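Local coordinates for neurotoxin (Clostridium botulinum, PDB 1ZB7), which cleaves synaptobrevins-1, -2 and -3 (VAMP1, VAMP2 and VAMP3) in the host cytosol as the zinc endopeptidase light chain of botulinum neurotoxin type G, at residues Ala400-Lys405 against Asn416-Glu421; Tyr364-Arg369 against Asn409-Ala414. All coordinates share one frame; numbering follows the deposited sequence.

Contact 1 of 2, residues Ala400-Lys405 against Asn416-Glu421; sequences ASKNLK and NKEAYE
Leu404 meets Asn416 on the buried side of this contact, the two side chains crossing at about a right angle. CD1 of Leu404 does all the touching, lying 3.9 Å from OD1 of Asn416 and 4.0 Å from its ND2, so a single methyl rests against the whole carboxamide. A branched aliphatic chain suits this spot because it covers a polar group without competing for its bonds. The amide has other partners: ND2 donates to the carbonyl of Gly410, and OD1 probably accepts from a water at 2.9 Å, although that water has more acceptors in reach than protons to give.

That water leads to the looser, more exposed side, where it also accepts from NZ of Lys402 at 3.1 Å. Lys402 and Glu418 approach from opposite directions and form a long salt bridge, NZ to OE2 3.5 Å, weak as a hydrogen bond. The lysine's ammonium group, suited to serving several acceptors, also donates to the carbonyl of Thr389.

Both segments belong to the long loop between strands 377-381 and 421-422. Segment 416-421 makes a short 3-10 turn and then enters the edge of the four-stranded antiparallel sheet, Glu421 pairing through its backbone with Lys381.

Contact 2 of 2, residues Tyr364-Arg369 against Asn409-Ala414; sequences YGIKTR and NGQNKA
The carboxamide of Gln411 grips the backbone of Lys367 through two hydrogen bonds. OE1 accepts from Lys367 N at 2.8 Å, and NE2 donates to Lys367 O, also at 2.8 Å; the second bond is the straighter, with an N-H...O angle of 164° against 144°. Both donors lie in the plane of the carbonyl they address, on a lone pair. Glutamine suits the place because one flat group offers both a donor and an acceptor, matching the N-H and C=O of a single residue as a neighbouring strand would. CB of Lys367 lies 3.4 Å from OE1, while CG2 of Ile366 sits 4.0 Å from NE2.

Further out, the glutamine chain runs extended beyond CG (chi2 178°), carrying the amide across to the other loop. Asn398 ND2 gives OE1 a second donor, and the carbonyl of Phe221 takes a second bond from NE2, so the amide's orientation is well defined. NZ of Lys367 leads away to Asn205 OD1.

Segment 364-369 leaves helix 357-364 through a Schellman motif at Gly365, whose positive phi glycine accommodates easily. Ile366 packs on Leu226 of helix 224-239, whereas Gln411 borders strand 215-221.

Overall arrangement
The two contacts lie on the same side of the chain's centre, with their own centres about 10 Å apart. Along the chain they interlock: 364-369 comes first, then 400-405, 409-414 and 416-421, the last three all within the loop between strands 377-381 and 421-422. Contact 1 folds this loop upon itself, while contact 2 joins it to the connection following helix 357-364. They meet directly through Tyr420 OH, 2.8 Å from the oxygen of Lys413 in a probable hydrogen bond. The loop lies beside the four-stranded antiparallel sheet, and contact 2 ties it to segment 364-369, which packs on helix 224-239, the helix carrying the HExxH sequence of this zinc protease.

Contact 1 of 2, residues Ala400-Lys405 against Asn416-Glu421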
loop_
_atom_site.group_PDB
_atom_site.type_symbol
_atom_site.label_atom_id
_atom_site.label_comp_id
_atom_site.label_asym_id
_atom_site.label_seq_id
_atom_site.Cartn_x
_atom_site.Cartn_y
_atom_site.Cartn_z
ATOM N N ALA A 400 2.701 -8.368 33.334
ATOM C CA ALA A 400 1.393 -8.338 34.083
ATOM C C ALA A 400 1.536 -7.772 35.502
ATOM O O ALA A 400 0.644 -7.002 35.975
ATOM C CB ALA A 400 0.745 -9.714 34.098
ATOM N N SER A 401 2.670 -8.042 36.156
ATOM C CA SER A 401 2.823 -7.578 37.573
ATOM C C SER A 401 2.939 -6.054 37.644
ATOM O O SER A 401 2.738 -5.435 38.742
ATOM C CB SER A 401 4.010 -8.234 38.318
ATOM O OG SER A 401 5.247 -7.986 37.660
ATOM N N LYS A 402 3.248 -5.408 36.510
ATOM C CA LYS A 402 3.263 -3.927 36.551
ATOM C C LYS A 402 2.041 -3.320 35.904
ATOM O O LYS A 402 2.001 -2.115 35.669
ATOM C CB LYS A 402 4.537 -3.370 35.939
ATOM C CG LYS A 402 5.822 -4.069 36.359
ATOM C CD LYS A 402 6.991 -3.455 35.584
ATOM C CE LYS A 402 7.121 -1.933 35.806
ATOM N NZ LYS A 402 8.511 -1.376 35.543
ATOM N N ASN A 403 1.031 -4.151 35.677
ATOM C CA ASN A 403 -0.142 -3.763 34.897
ATOM C C ASN A 403 0.218 -3.206 33.515
ATOM O O ASN A 403 -0.366 -2.216 33.050
ATOM C CB ASN A 403 -1.062 -2.762 35.689
ATOM C CG ASN A 403 -2.544 -2.819 35.220
ATOM O OD1 ASN A 403 -3.048 -3.874 34.730
ATOM N ND2 ASN A 403 -3.255 -1.683 35.373
ATOM N N LEU A 404 1.194 -3.833 32.873
ATOM C CA LEU A 404 1.585 -3.442 31.494
ATOM C C LEU A 404 1.147 -4.455 30.471
ATOM O O LEU A 404 1.465 -4.314 29.256
ATOM C CB LEU A 404 3.081 -3.133 31.428
ATOM C CG LEU A 404 3.537 -1.930 32.286
ATOM C CD1 LEU A 404 5.009 -1.715 32.232
ATOM C CD2 LEU A 404 2.880 -0.620 31.853
ATOM N N LYS A 405 0.406 -5.475 30.915
ATOM C CA LYS A 405 -0.106 -6.487 29.986
ATOM C C LYS A 405 -1.391 -6.020 29.297
ATOM O O LYS A 405 -1.534 -6.166 28.072
ATOM C CB LYS A 405 -0.275 -7.862 30.639
ATOM C CG LYS A 405 -1.087 -8.865 29.793
ATOM C CD LYS A 405 -0.794 -10.274 30.261
ATOM C CE LYS A 405 -1.414 -11.337 29.383
ATOM N NZ LYS A 405 -0.600 -12.564 29.368
ATOM N N ASN A 416 4.512 3.750 29.051
ATOM C CA ASN A 416 5.720 3.075 29.521
ATOM C C ASN A 416 6.981 3.890 29.148
ATOM O O ASN A 416 7.914 3.412 28.499
ATOM C CB ASN A 416 5.778 1.614 28.968
ATOM C CG ASN A 416 6.782 0.771 29.732
ATOM O OD1 ASN A 416 7.226 1.207 30.791
ATOM N ND2 ASN A 416 7.207 -0.395 29.181
ATOM N N LYS A 417 6.945 5.153 29.514
ATOM C CA LYS A 417 8.021 6.098 29.223
ATOM C C LYS A 417 9.403 5.717 29.756
ATOM O O LYS A 417 10.432 6.054 29.177
ATOM C CB LYS A 417 7.621 7.486 29.763
ATOM C CG LYS A 417 6.473 8.124 28.991
ATOM C CD LYS A 417 6.449 9.663 29.189
ATOM C CE LYS A 417 5.554 10.406 28.165
ATOM N NZ LYS A 417 5.805 9.843 26.758
ATOM N N GLU A 418 9.440 5.000 30.844
ATOM C CA GLU A 418 10.726 4.629 31.433
ATOM C C GLU A 418 11.477 3.600 30.536
ATOM O O GLU A 418 12.716 3.404 30.623
ATOM C CB GLU A 418 10.482 4.104 32.863
ATOM C CG GLU A 418 9.877 2.737 32.835
ATOM C CD GLU A 418 9.536 2.193 34.209
ATOM O OE1 GLU A 418 10.485 1.961 35.005
ATOM O OE2 GLU A 418 8.329 1.913 34.435
ATOM N N ALA A 419 10.734 2.957 29.628
ATOM C CA ALA A 419 11.310 1.900 28.817
ATOM C C ALA A 419 12.291 2.412 27.747
ATOM O O ALA A 419 13.137 1.664 27.268
ATOM C CB ALA A 419 10.210 1.106 28.221
ATOM N N TYR A 420 12.216 3.694 27.401
ATOM C CA TYR A 420 12.860 4.198 26.143
ATOM C C TYR A 420 13.277 5.607 26.255
ATOM O O TYR A 420 12.829 6.300 27.104
ATOM C CB TYR A 420 11.915 4.103 24.921
ATOM C CG TYR A 420 10.799 5.105 24.961
ATOM C CD1 TYR A 420 10.948 6.389 24.405
ATOM C CD2 TYR A 420 9.586 4.773 25.521
ATOM C CE1 TYR A 420 9.891 7.357 24.480
ATOM C CE2 TYR A 420 8.543 5.687 25.584
ATOM C CZ TYR A 420 8.701 6.968 25.090
ATOM O OH TYR A 420 7.630 7.792 25.182
ATOM N N GLU A 421 14.048 6.066 25.291
ATOM C CA GLU A 421 14.290 7.487 25.152
ATOM C C GLU A 421 14.166 7.924 23.687
ATOM O O GLU A 421 14.421 7.112 22.759
ATOM C CB GLU A 421 15.638 7.801 25.858
ATOM C CG GLU A 421 16.867 7.700 25.033
ATOM C CD GLU A 421 17.826 6.480 25.289
ATOM O OE1 GLU A 421 17.542 5.492 26.050
ATOM O OE2 GLU A 421 18.914 6.532 24.641
HETATM O O HOH W 1 8.102 -0.984 32.500
#

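Contact 2 of 2, residues Tyr364-Arg369 against Asn409-Ala414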
loop_
_atom_site.group_PDB
_atom_site.type_symbol
_atom_site.label_atom_id
_atom_site.label_comp_id
_atom_site.label_asym_id
_atom_site.label_seq_id
_atom_site.Cartn_x
_atom_site.Cartn_y
_atom_site.Cartn_z
ATOM N N TYR A 364 2.494 -14.316 21.037
ATOM C CA TYR A 364 3.411 -13.763 22.073
ATOM C C TYR A 364 2.795 -12.577 22.848
ATOM O O TYR A 364 3.430 -12.048 23.788
ATOM C CB TYR A 364 4.757 -13.329 21.468
ATOM C CG TYR A 364 5.610 -14.480 21.169
ATOM C CD1 TYR A 364 6.640 -14.851 22.046
ATOM C CD2 TYR A 364 5.378 -15.287 20.029
ATOM C CE1 TYR A 364 7.427 -15.991 21.802
ATOM C CE2 TYR A 364 6.176 -16.395 19.772
ATOM C CZ TYR A 364 7.191 -16.764 20.695
ATOM O OH TYR A 364 7.979 -17.889 20.466
ATOM N N GLY A 365 1.562 -12.178 22.503
ATOM C CA GLY A 365 0.910 -10.996 23.169
ATOM C C GLY A 365 1.723 -9.733 22.904
ATOM O O GLY A 365 2.036 -8.930 23.795
ATOM N N ILE A 366 2.138 -9.597 21.654
ATOM C CA ILE A 366 2.930 -8.459 21.197
ATOM C C ILE A 366 2.076 -7.662 20.254
ATOM O O ILE A 366 1.442 -8.182 19.349
ATOM C CB ILE A 366 4.219 -8.919 20.541
ATOM C CG1 ILE A 366 5.174 -9.556 21.585
ATOM C CG2 ILE A 366 4.913 -7.812 19.870
ATOM C CD1 ILE A 366 6.373 -10.360 20.897
ATOM N N LYS A 367 1.984 -6.378 20.547
ATOM C CA LYS A 367 1.462 -5.445 19.591
ATOM C C LYS A 367 2.409 -5.144 18.393
ATOM O O LYS A 367 3.573 -4.834 18.553
ATOM C CB LYS A 367 1.072 -4.138 20.284
ATOM C CG LYS A 367 0.141 -3.416 19.390
ATOM C CD LYS A 367 -0.701 -2.491 20.027
ATOM C CE LYS A 367 -1.741 -2.018 19.004
ATOM N NZ LYS A 367 -3.129 -2.112 19.569
ATOM N N THR A 368 1.841 -5.210 17.209
ATOM C CA THR A 368 2.486 -4.727 15.988
ATOM C C THR A 368 1.559 -3.819 15.185
ATOM O O THR A 368 0.413 -3.591 15.518
ATOM C CB THR A 368 3.076 -5.951 15.201
ATOM O OG1 THR A 368 4.142 -5.532 14.326
ATOM C CG2 THR A 368 2.072 -6.656 14.481
ATOM N N ARG A 369 2.104 -3.244 14.145
ATOM C CA ARG A 369 1.365 -2.449 13.208
ATOM C C ARG A 369 0.182 -3.215 12.686
ATOM O O ARG A 369 0.187 -4.431 12.534
ATOM C CB ARG A 369 2.205 -2.191 12.002
ATOM C CG ARG A 369 3.447 -1.408 12.238
ATOM C CD ARG A 369 4.129 -1.120 10.938
ATOM N NE ARG A 369 4.509 -2.290 10.174
ATOM C CZ ARG A 369 4.795 -2.270 8.865
ATOM N NH1 ARG A 369 4.647 -1.139 8.121
ATOM N NH2 ARG A 369 5.195 -3.388 8.308
ATOM N N ASN A 409 -0.018 -2.120 27.216
ATOM C CA ASN A 409 0.433 -0.854 27.790
ATOM C C ASN A 409 1.953 -0.714 27.896
ATOM O O ASN A 409 2.516 0.401 27.906
ATOM C CB ASN A 409 -0.212 -0.631 29.174
ATOM C CG ASN A 409 -1.555 0.090 29.091
ATOM O OD1 ASN A 409 -2.060 0.392 28.020
ATOM N ND2 ASN A 409 -2.136 0.331 30.217
ATOM N N GLY A 410 2.613 -1.844 27.996
ATOM C CA GLY A 410 4.077 -1.833 28.089
ATOM C C GLY A 410 4.766 -1.393 26.782
ATOM O O GLY A 410 5.892 -1.014 26.804
ATOM N N GLN A 411 4.058 -1.460 25.658
ATOM C CA GLN A 411 4.547 -0.955 24.355
ATOM C C GLN A 411 3.991 0.443 24.019
ATOM O O GLN A 411 4.320 1.038 23.006
ATOM C CB GLN A 411 4.156 -1.927 23.242
ATOM C CG GLN A 411 4.925 -3.299 23.239
ATOM C CD GLN A 411 4.419 -4.184 22.116
ATOM O OE1 GLN A 411 3.573 -5.008 22.338
ATOM N NE2 GLN A 411 4.839 -3.917 20.902
ATOM N N ASN A 412 3.184 0.978 24.911
ATOM C CA ASN A 412 2.476 2.244 24.688
ATOM C C ASN A 412 3.422 3.390 24.991
ATOM O O ASN A 412 3.848 3.541 26.108
ATOM C CB ASN A 412 1.223 2.279 25.574
ATOM C CG ASN A 412 0.270 3.441 25.238
ATOM O OD1 ASN A 412 0.699 4.549 24.958
ATOM N ND2 ASN A 412 -1.035 3.162 25.263
ATOM N N LYS A 413 3.771 4.211 23.993
ATOM C CA LYS A 413 4.779 5.268 24.277
ATOM C C LYS A 413 4.320 6.216 25.426
ATOM O O LYS A 413 5.187 6.765 26.129
ATOM C CB LYS A 413 5.040 6.144 23.081
ATOM C CG LYS A 413 6.076 5.737 22.053
ATOM C CD LYS A 413 6.952 7.005 21.921
ATOM C CE LYS A 413 7.290 7.301 20.591
ATOM N NZ LYS A 413 7.985 8.628 20.674
ATOM N N ALA A 414 3.001 6.479 25.534
ATOM C CA ALA A 414 2.514 7.451 26.558
ATOM C C ALA A 414 2.506 6.893 27.979
ATOM O O ALA A 414 2.596 7.665 28.895
ATOM C CB ALA A 414 1.144 7.998 26.227
#